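Uncharacterized protein Cgl0159 (Corynebacterium glutamicum, PDB 3FOK) is of unknown function but belongs to the Cgl0159-like family of the TIM-barrel clan and may be an enzyme. Local coordinates at residues E9-L14 against E71-M76; R16-E21 against I94-A99. One frame throughout, in Å; residues are numbered along the deposited sequence.

Contact 1 of 2, residues E9-L14 against E71-M76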
ATOM      1  N   GLU A   9     -34.317 -18.283 -27.088  1.00 31.09           N
ATOM      2  CA  GLU A   9     -35.241 -17.295 -26.549  1.00 29.56           C
ATOM      3  C   GLU A   9     -34.817 -16.891 -25.141  1.00 27.71           C
ATOM      4  O   GLU A   9     -34.980 -15.737 -24.742  1.00 27.41           O
ATOM      5  CB  GLU A   9     -36.670 -17.842 -26.535  1.00 31.92           C
ATOM      6  CG  GLU A   9     -37.326 -17.844 -27.906  1.00 36.10           C
ATOM      7  CD  GLU A   9     -37.576 -19.238 -28.445  1.00 38.65           C
ATOM      8  OE1 GLU A   9     -36.650 -20.074 -28.395  1.00 40.36           O
ATOM      9  OE2 GLU A   9     -38.700 -19.492 -28.928  1.00 40.71           O
ATOM     10  N   SER A  10     -34.269 -17.840 -24.391  1.00 24.57           N
ATOM     11  CA  SER A  10     -33.811 -17.548 -23.040  1.00 23.19           C
ATOM     12  C   SER A  10     -32.554 -16.687 -23.094  1.00 22.51           C
ATOM     13  O   SER A  10     -32.346 -15.832 -22.234  1.00 21.70           O
ATOM     14  CB  SER A  10     -33.539 -18.840 -22.275  1.00 22.41           C
ATOM     15  OG  SER A  10     -34.756 -19.430 -21.858  1.00 20.41           O
ATOM     16  N   PHE A  11     -31.723 -16.905 -24.112  1.00 21.40           N
ATOM     17  CA  PHE A  11     -30.512 -16.114 -24.267  1.00 20.07           C
ATOM     18  C   PHE A  11     -30.856 -14.685 -24.650  1.00 21.11           C
ATOM     19  O   PHE A  11     -30.173 -13.745 -24.244  1.00 21.44           O
ATOM     20  CB  PHE A  11     -29.584 -16.728 -25.316  1.00 16.46           C
ATOM     21  CG  PHE A  11     -28.713 -17.825 -24.777  1.00 15.19           C
ATOM     22  CD1 PHE A  11     -28.086 -17.680 -23.545  1.00 13.19           C
ATOM     23  CD2 PHE A  11     -28.504 -18.993 -25.499  1.00 15.39           C
ATOM     24  CE1 PHE A  11     -27.264 -18.679 -23.036  1.00 14.54           C
ATOM     25  CE2 PHE A  11     -27.679 -20.005 -24.999  1.00 15.37           C
ATOM     26  CZ  PHE A  11     -27.058 -19.843 -23.761  1.00 14.42           C
ATOM     27  N   GLU A  12     -31.915 -14.514 -25.431  1.00 21.50           N
ATOM     28  CA  GLU A  12     -32.320 -13.174 -25.821  1.00 23.71           C
ATOM     29  C   GLU A  12     -32.756 -12.432 -24.563  1.00 22.60           C
ATOM     30  O   GLU A  12     -32.476 -11.248 -24.402  1.00 23.45           O
ATOM     31  CB  GLU A  12     -33.477 -13.215 -26.826  1.00 26.42           C
ATOM     32  CG  GLU A  12     -33.901 -11.834 -27.289  1.00 30.10           C
ATOM     33  CD  GLU A  12     -32.765 -11.085 -27.968  1.00 35.02           C
ATOM     34  OE1 GLU A  12     -32.805  -9.835 -28.003  1.00 35.52           O
ATOM     35  OE2 GLU A  12     -31.836 -11.749 -28.481  1.00 36.15           O
ATOM     36  N   ALA A  13     -33.434 -13.142 -23.668  1.00 21.51           N
ATOM     37  CA  ALA A  13     -33.904 -12.559 -22.419  1.00 20.91           C
ATOM     38  C   ALA A  13     -32.730 -12.212 -21.503  1.00 21.01           C
ATOM     39  O   ALA A  13     -32.733 -11.162 -20.862  1.00 21.68           O
ATOM     40  CB  ALA A  13     -34.850 -13.527 -21.717  1.00 21.16           C
ATOM     41  N   LEU A  14     -31.732 -13.097 -21.442  1.00 20.00           N
ATOM     42  CA  LEU A  14     -30.545 -12.878 -20.611  1.00 18.61           C
ATOM     43  C   LEU A  14     -29.796 -11.635 -21.067  1.00 19.15           C
ATOM     44  O   LEU A  14     -29.533 -10.739 -20.272  1.00 20.97           O
ATOM     45  CB  LEU A  14     -29.614 -14.097 -20.678  1.00 17.10           C
ATOM     46  CG  LEU A  14     -28.173 -14.000 -20.149  1.00 15.41           C
ATOM     47  CD1 LEU A  14     -28.149 -13.636 -18.672  1.00 14.16           C
ATOM     48  CD2 LEU A  14     -27.477 -15.335 -20.366  1.00 14.10           C
ATOM     49  N   GLU A  71     -21.923 -21.532 -25.704  1.00 24.77           N
ATOM     50  CA  GLU A  71     -21.795 -22.984 -25.648  1.00 26.51           C
ATOM     51  C   GLU A  71     -21.340 -23.389 -24.255  1.00 25.76           C
ATOM     52  O   GLU A  71     -21.734 -24.434 -23.748  1.00 26.28           O
ATOM     53  CB  GLU A  71     -20.780 -23.497 -26.669  1.00 29.45           C
ATOM     54  CG  GLU A  71     -21.049 -23.092 -28.099  1.00 34.30           C
ATOM     55  CD  GLU A  71     -20.227 -23.899 -29.088  1.00 37.61           C
ATOM     56  OE1 GLU A  71     -19.111 -24.331 -28.721  1.00 39.81           O
ATOM     57  OE2 GLU A  71     -20.691 -24.088 -30.234  1.00 38.02           O
ATOM     58  N   LEU A  72     -20.503 -22.560 -23.641  1.00 24.79           N
ATOM     59  CA  LEU A  72     -20.011 -22.846 -22.301  1.00 23.37           C
ATOM     60  C   LEU A  72     -21.216 -22.938 -21.376  1.00 23.08           C
ATOM     61  O   LEU A  72     -21.333 -23.870 -20.586  1.00 23.20           O
ATOM     62  CB  LEU A  72     -19.079 -21.732 -21.817  1.00 23.82           C
ATOM     63  CG  LEU A  72     -18.048 -22.071 -20.730  1.00 24.84           C
ATOM     64  CD1 LEU A  72     -17.546 -20.778 -20.105  1.00 24.44           C
ATOM     65  CD2 LEU A  72     -18.659 -22.957 -19.656  1.00 25.05           C
ATOM     66  N   LEU A  73     -22.119 -21.967 -21.490  1.00 22.36           N
ATOM     67  CA  LEU A  73     -23.318 -21.945 -20.665  1.00 23.06           C
ATOM     68  C   LEU A  73     -24.209 -23.156 -20.938  1.00 24.07           C
ATOM     69  O   LEU A  73     -24.775 -23.730 -20.008  1.00 22.80           O
ATOM     70  CB  LEU A  73     -24.094 -20.642 -20.895  1.00 22.44           C
ATOM     71  CG  LEU A  73     -23.425 -19.366 -20.361  1.00 21.62           C
ATOM     72  CD1 LEU A  73     -24.226 -18.138 -20.774  1.00 20.95           C
ATOM     73  CD2 LEU A  73     -23.313 -19.444 -18.849  1.00 19.20           C
ATOM     74  N   GLU A  74     -24.329 -23.548 -22.204  1.00 25.19           N
ATOM     75  CA  GLU A  74     -25.148 -24.704 -22.562  1.00 27.19           C
ATOM     76  C   GLU A  74     -24.570 -25.958 -21.919  1.00 27.09           C
ATOM     77  O   GLU A  74     -25.281 -26.729 -21.272  1.00 27.86           O
ATOM     78  CB  GLU A  74     -25.186 -24.897 -24.081  1.00 29.12           C
ATOM     79  CG  GLU A  74     -26.576 -24.810 -24.706  1.00 34.07           C
ATOM     80  CD  GLU A  74     -27.574 -25.779 -24.090  1.00 36.38           C
ATOM     81  OE1 GLU A  74     -27.347 -27.008 -24.147  1.00 38.04           O
ATOM     82  OE2 GLU A  74     -28.594 -25.306 -23.548  1.00 37.63           O
ATOM     83  N   ARG A  75     -23.271 -26.160 -22.103  1.00 26.60           N
ATOM     84  CA  ARG A  75     -22.596 -27.321 -21.545  1.00 28.33           C
ATOM     85  C   ARG A  75     -22.755 -27.331 -20.026  1.00 28.97           C
ATOM     86  O   ARG A  75     -22.858 -28.388 -19.413  1.00 28.46           O
ATOM     87  CB  ARG A  75     -21.119 -27.297 -21.946  1.00 27.05           C
ATOM     88  CG  ARG A  75     -20.924 -27.105 -23.448  1.00 28.80           C
ATOM     89  CD  ARG A  75     -19.464 -26.962 -23.830  1.00 27.90           C
ATOM     90  NE  ARG A  75     -18.832 -28.253 -24.071  1.00 31.71           N
ATOM     91  CZ  ARG A  75     -18.768 -28.847 -25.259  1.00 31.36           C
ATOM     92  NH1 ARG A  75     -19.293 -28.266 -26.327  1.00 29.83           N
ATOM     93  NH2 ARG A  75     -18.184 -30.031 -25.375  1.00 33.34           N
HETATM   94  N   MSE A  76     -22.790 -26.143 -19.430  1.00 31.29           N
HETATM   95  CA  MSE A  76     -22.959 -26.012 -17.988  1.00 33.94           C
HETATM   96  C   MSE A  76     -24.387 -26.390 -17.607  1.00 31.97           C
HETATM   97  O   MSE A  76     -24.611 -27.134 -16.651  1.00 31.12           O
HETATM   98  CB  MSE A  76     -22.672 -24.571 -17.540  1.00 41.54           C
HETATM   99  CG  MSE A  76     -21.443 -24.417 -16.650  1.00 51.03           C
HETATM  100 SE   MSE A  76     -21.554 -25.434 -15.009  1.00 69.15          SE
HETATM  101  CE  MSE A  76     -21.001 -27.136 -15.705  1.00 63.29           C
TER

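Contact 2 of 2, residues R16-E21 against I94-A99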
ATOM      1  N   ARG A  16     -30.857  -9.322 -23.017  1.00 21.25           N
ATOM      2  CA  ARG A  16     -31.806  -8.235 -22.882  1.00 22.84           C
ATOM      3  C   ARG A  16     -31.986  -7.827 -21.427  1.00 23.03           C
ATOM      4  O   ARG A  16     -32.325  -6.686 -21.135  1.00 22.46           O
ATOM      5  CB  ARG A  16     -33.140  -8.656 -23.490  1.00 25.36           C
ATOM      6  CG  ARG A  16     -34.130  -7.538 -23.654  1.00 31.19           C
ATOM      7  CD  ARG A  16     -35.298  -7.975 -24.523  1.00 35.15           C
ATOM      8  NE  ARG A  16     -34.895  -8.239 -25.903  1.00 36.11           N
ATOM      9  CZ  ARG A  16     -35.741  -8.248 -26.928  1.00 37.46           C
ATOM     10  NH1 ARG A  16     -37.033  -8.008 -26.724  1.00 36.76           N
ATOM     11  NH2 ARG A  16     -35.302  -8.486 -28.158  1.00 36.59           N
HETATM   12  N   MSE A  17     -31.745  -8.754 -20.507  1.00 24.88           N
HETATM   13  CA  MSE A  17     -31.896  -8.439 -19.093  1.00 27.38           C
HETATM   14  C   MSE A  17     -30.724  -7.588 -18.616  1.00 25.59           C
HETATM   15  O   MSE A  17     -30.921  -6.512 -18.051  1.00 25.15           O
HETATM   16  CB  MSE A  17     -31.974  -9.712 -18.251  1.00 31.36           C
HETATM   17  CG  MSE A  17     -32.372  -9.437 -16.811  1.00 40.90           C
HETATM   18 SE   MSE A  17     -32.129 -10.934 -15.609  1.00 54.49          SE
HETATM   19  CE  MSE A  17     -33.578 -12.067 -16.224  1.00 48.85           C
ATOM     20  N   ARG A  18     -29.509  -8.078 -18.849  1.00 22.26           N
ATOM     21  CA  ARG A  18     -28.298  -7.370 -18.453  1.00 20.44           C
ATOM     22  C   ARG A  18     -28.304  -5.933 -18.961  1.00 20.79           C
ATOM     23  O   ARG A  18     -27.819  -5.018 -18.290  1.00 20.39           O
ATOM     24  CB  ARG A  18     -27.064  -8.081 -19.006  1.00 18.84           C
ATOM     25  CG  ARG A  18     -26.667  -9.354 -18.278  1.00 15.77           C
ATOM     26  CD  ARG A  18     -25.506 -10.030 -18.999  1.00 13.34           C
ATOM     27  NE  ARG A  18     -24.681 -10.822 -18.096  1.00 11.86           N
ATOM     28  CZ  ARG A  18     -23.908 -10.306 -17.145  1.00 11.58           C
ATOM     29  NH1 ARG A  18     -23.853  -8.990 -16.972  1.00 11.33           N
ATOM     30  NH2 ARG A  18     -23.189 -11.106 -16.367  1.00 11.29           N
ATOM     31  N   ALA A  19     -28.856  -5.744 -20.152  1.00 19.84           N
ATOM     32  CA  ALA A  19     -28.910  -4.427 -20.765  1.00 20.50           C
ATOM     33  C   ALA A  19     -29.879  -3.456 -20.101  1.00 21.35           C
ATOM     34  O   ALA A  19     -29.471  -2.399 -19.625  1.00 21.42           O
ATOM     35  CB  ALA A  19     -29.254  -4.567 -22.243  1.00 18.29           C
ATOM     36  N   ALA A  20     -31.158  -3.822 -20.062  1.00 22.55           N
ATOM     37  CA  ALA A  20     -32.189  -2.945 -19.511  1.00 24.58           C
ATOM     38  C   ALA A  20     -32.700  -3.181 -18.086  1.00 26.86           C
ATOM     39  O   ALA A  20     -33.185  -2.243 -17.451  1.00 27.31           O
ATOM     40  CB  ALA A  20     -33.369  -2.905 -20.468  1.00 24.12           C
ATOM     41  N   GLU A  21     -32.625  -4.413 -17.584  1.00 28.58           N
ATOM     42  CA  GLU A  21     -33.081  -4.702 -16.218  1.00 30.23           C
ATOM     43  C   GLU A  21     -31.951  -5.353 -15.424  1.00 29.08           C
ATOM     44  O   GLU A  21     -32.095  -6.466 -14.927  1.00 29.28           O
ATOM     45  CB  GLU A  21     -34.299  -5.636 -16.227  1.00 33.21           C
ATOM     46  CG  GLU A  21     -35.600  -5.015 -16.730  1.00 39.87           C
ATOM     47  CD  GLU A  21     -36.798  -5.953 -16.562  1.00 44.66           C
ATOM     48  OE1 GLU A  21     -36.774  -7.069 -17.132  1.00 46.18           O
ATOM     49  OE2 GLU A  21     -37.763  -5.573 -15.859  1.00 45.22           O
ATOM     50  N   ILE A  94     -19.989 -15.688 -14.907  1.00 20.10           N
ATOM     51  CA  ILE A  94     -20.547 -16.997 -15.231  1.00 20.06           C
ATOM     52  C   ILE A  94     -21.734 -17.305 -14.320  1.00 18.92           C
ATOM     53  O   ILE A  94     -22.778 -17.776 -14.775  1.00 18.91           O
ATOM     54  CB  ILE A  94     -19.480 -18.119 -15.061  1.00 23.30           C
ATOM     55  CG1 ILE A  94     -18.362 -17.943 -16.096  1.00 24.87           C
ATOM     56  CG2 ILE A  94     -20.126 -19.497 -15.220  1.00 23.07           C
ATOM     57  CD1 ILE A  94     -18.785 -18.234 -17.526  1.00 23.49           C
ATOM     58  N   ILE A  95     -21.572 -17.026 -13.031  1.00 17.60           N
ATOM     59  CA  ILE A  95     -22.635 -17.289 -12.075  1.00 17.30           C
ATOM     60  C   ILE A  95     -23.861 -16.408 -12.306  1.00 17.25           C
ATOM     61  O   ILE A  95     -24.990 -16.895 -12.241  1.00 16.59           O
ATOM     62  CB  ILE A  95     -22.134 -17.124 -10.625  1.00 15.70           C
ATOM     63  CG1 ILE A  95     -21.028 -18.142 -10.351  1.00 17.12           C
ATOM     64  CG2 ILE A  95     -23.277 -17.319  -9.645  1.00 13.87           C
ATOM     65  CD1 ILE A  95     -21.424 -19.585 -10.637  1.00 19.31           C
ATOM     66  N   ASP A  96     -23.654 -15.124 -12.584  1.00 17.57           N
ATOM     67  CA  ASP A  96     -24.788 -14.240 -12.823  1.00 19.00           C
ATOM     68  C   ASP A  96     -25.631 -14.743 -13.997  1.00 19.11           C
ATOM     69  O   ASP A  96     -26.855 -14.810 -13.887  1.00 17.77           O
ATOM     70  CB  ASP A  96     -24.332 -12.797 -13.076  1.00 20.02           C
ATOM     71  CG  ASP A  96     -23.691 -12.155 -11.846  1.00 22.98           C
ATOM     72  OD1 ASP A  96     -24.073 -12.509 -10.708  1.00 23.93           O
ATOM     73  OD2 ASP A  96     -22.813 -11.281 -12.013  1.00 24.85           O
ATOM     74  N   ASP A  97     -24.997 -15.107 -15.112  1.00 18.92           N
ATOM     75  CA  ASP A  97     -25.766 -15.606 -16.246  1.00 20.13           C
ATOM     76  C   ASP A  97     -26.596 -16.808 -15.804  1.00 20.28           C
ATOM     77  O   ASP A  97     -27.821 -16.793 -15.911  1.00 20.66           O
ATOM     78  CB  ASP A  97     -24.857 -16.004 -17.411  1.00 23.20           C
ATOM     79  CG  ASP A  97     -24.227 -14.803 -18.097  1.00 25.75           C
ATOM     80  OD1 ASP A  97     -24.846 -13.717 -18.085  1.00 26.54           O
ATOM     81  OD2 ASP A  97     -23.119 -14.950 -18.662  1.00 28.60           O
ATOM     82  N   LEU A  98     -25.930 -17.840 -15.294  1.00 19.45           N
ATOM     83  CA  LEU A  98     -26.626 -19.034 -14.832  1.00 18.99           C
ATOM     84  C   LEU A  98     -27.734 -18.682 -13.842  1.00 19.82           C
ATOM     85  O   LEU A  98     -28.792 -19.307 -13.840  1.00 21.15           O
ATOM     86  CB  LEU A  98     -25.644 -20.007 -14.177  1.00 17.51           C
ATOM     87  CG  LEU A  98     -24.642 -20.736 -15.077  1.00 17.62           C
ATOM     88  CD1 LEU A  98     -23.651 -21.519 -14.223  1.00 16.25           C
ATOM     89  CD2 LEU A  98     -25.389 -21.668 -16.023  1.00 17.84           C
ATOM     90  N   ALA A  99     -27.499 -17.677 -13.007  1.00 19.62           N
ATOM     91  CA  ALA A  99     -28.503 -17.271 -12.032  1.00 20.09           C
ATOM     92  C   ALA A  99     -29.665 -16.594 -12.746  1.00 20.82           C
ATOM     93  O   ALA A  99     -30.831 -16.859 -12.456  1.00 21.78           O
ATOM     94  CB  ALA A  99     -27.888 -16.322 -11.005  1.00 18.55           C
TER

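Contact 1 of 2, residues E9-L14 against E71-M76
Phe11 makes the closest approach between these helical segments, CE1 of Phe11 lying 3.8 Å from CD1 of Leu73. The methyl comes at the ring obliquely, and CZ of Phe11 also nears CB of Leu73 at 4.2 Å, so the outer end of the ring spans the leucine from its root to one branch. In both residues CB already points toward the partner helix, and CG anti to the carbonyl carbon (chi1 -84° in Phe11, -69° in Leu73) carries the side chain on into the gap between backbones whose nearest CA atoms, those of Phe11 and Leu73, are 9.9 Å apart. One turn along, CD2 of Leu14 lies in the plane of the Phe11 ring, at its edge, and stands 4.3 Å from the same Leu73 CD1. No hydrogen bond crosses; the segments bury 132 Å² of mostly apolar surface. In the TIM-barrel fold, helix 69-81 belongs to the layer outside the parallel strands, and helix 8-20, which precedes the first strand, packs against it. Tyr70 adds an edge-to-face ring contact to Phe11, and Glu74 OE2 accepts a hydrogen bond from the backbone N of Ile6. Thr237 of the second subunit packs on Leu14 and Leu73.

Contact 2 of 2, residues R16-E21 against I94-A99
Arg18 and Asp97 form a salt bridge, with NE of Arg18 donating to OD1 of Asp97 over 2.9 Å at a nearly straight 170°. The oxygen sits at the guanidinium edge, close to its plane, and is met on its syn side; the two flat groups are nevertheless turned 79° apart, and NH2 of Arg18 stays at 3.5 Å from OD1 of Asp97. The bond is therefore single-pronged through NE, not a paired one. The arginine chain is extended from CG to NE, which carries the guanidinium across to the other helix. There its NH1 donates to the backbone O of Ser216 of the second subunit, whose N is bound by OD2 of Asp96. That carboxylate remains 4.4 Å from Arg18 NH2, measured to Asp96 OD2, too far for a salt bridge, though the opposite charges probably still attract. Packing follows: CB of Asp96 approaches NH2 of Arg18 at 3.9 Å, Met238 of the second subunit lies against Arg18, and Leu73 touches Asp97. All three charged residues are buried, so these bonds probably offset their desolvation. The arrangement is a buried interhelical salt bridge on the outside of a TIM barrel, bordering a subunit interface.

In the fold
From the N terminus, helix 8-20 supplies the first segment of both contacts. Contact 1 closes a loop of 56 intervening residues when the chain reaches helix 69-81, after the first barrel strand, 44-48. Contact 2 closes a longer one, of 72 residues, at helix 92-100, after strand 87-90. Because 16-21 lies between the two segments of contact 1 and 94-99 beyond them, the loops cross rather than nest. The centres of the two contacts are about 10 Å apart and the contacts touch: CD1 of Leu72 meets CD1 of Ile94 at 3.8 Å. One N-terminal helix thus ties together two successive helices of the barrel, and both contacts touch the second subunit.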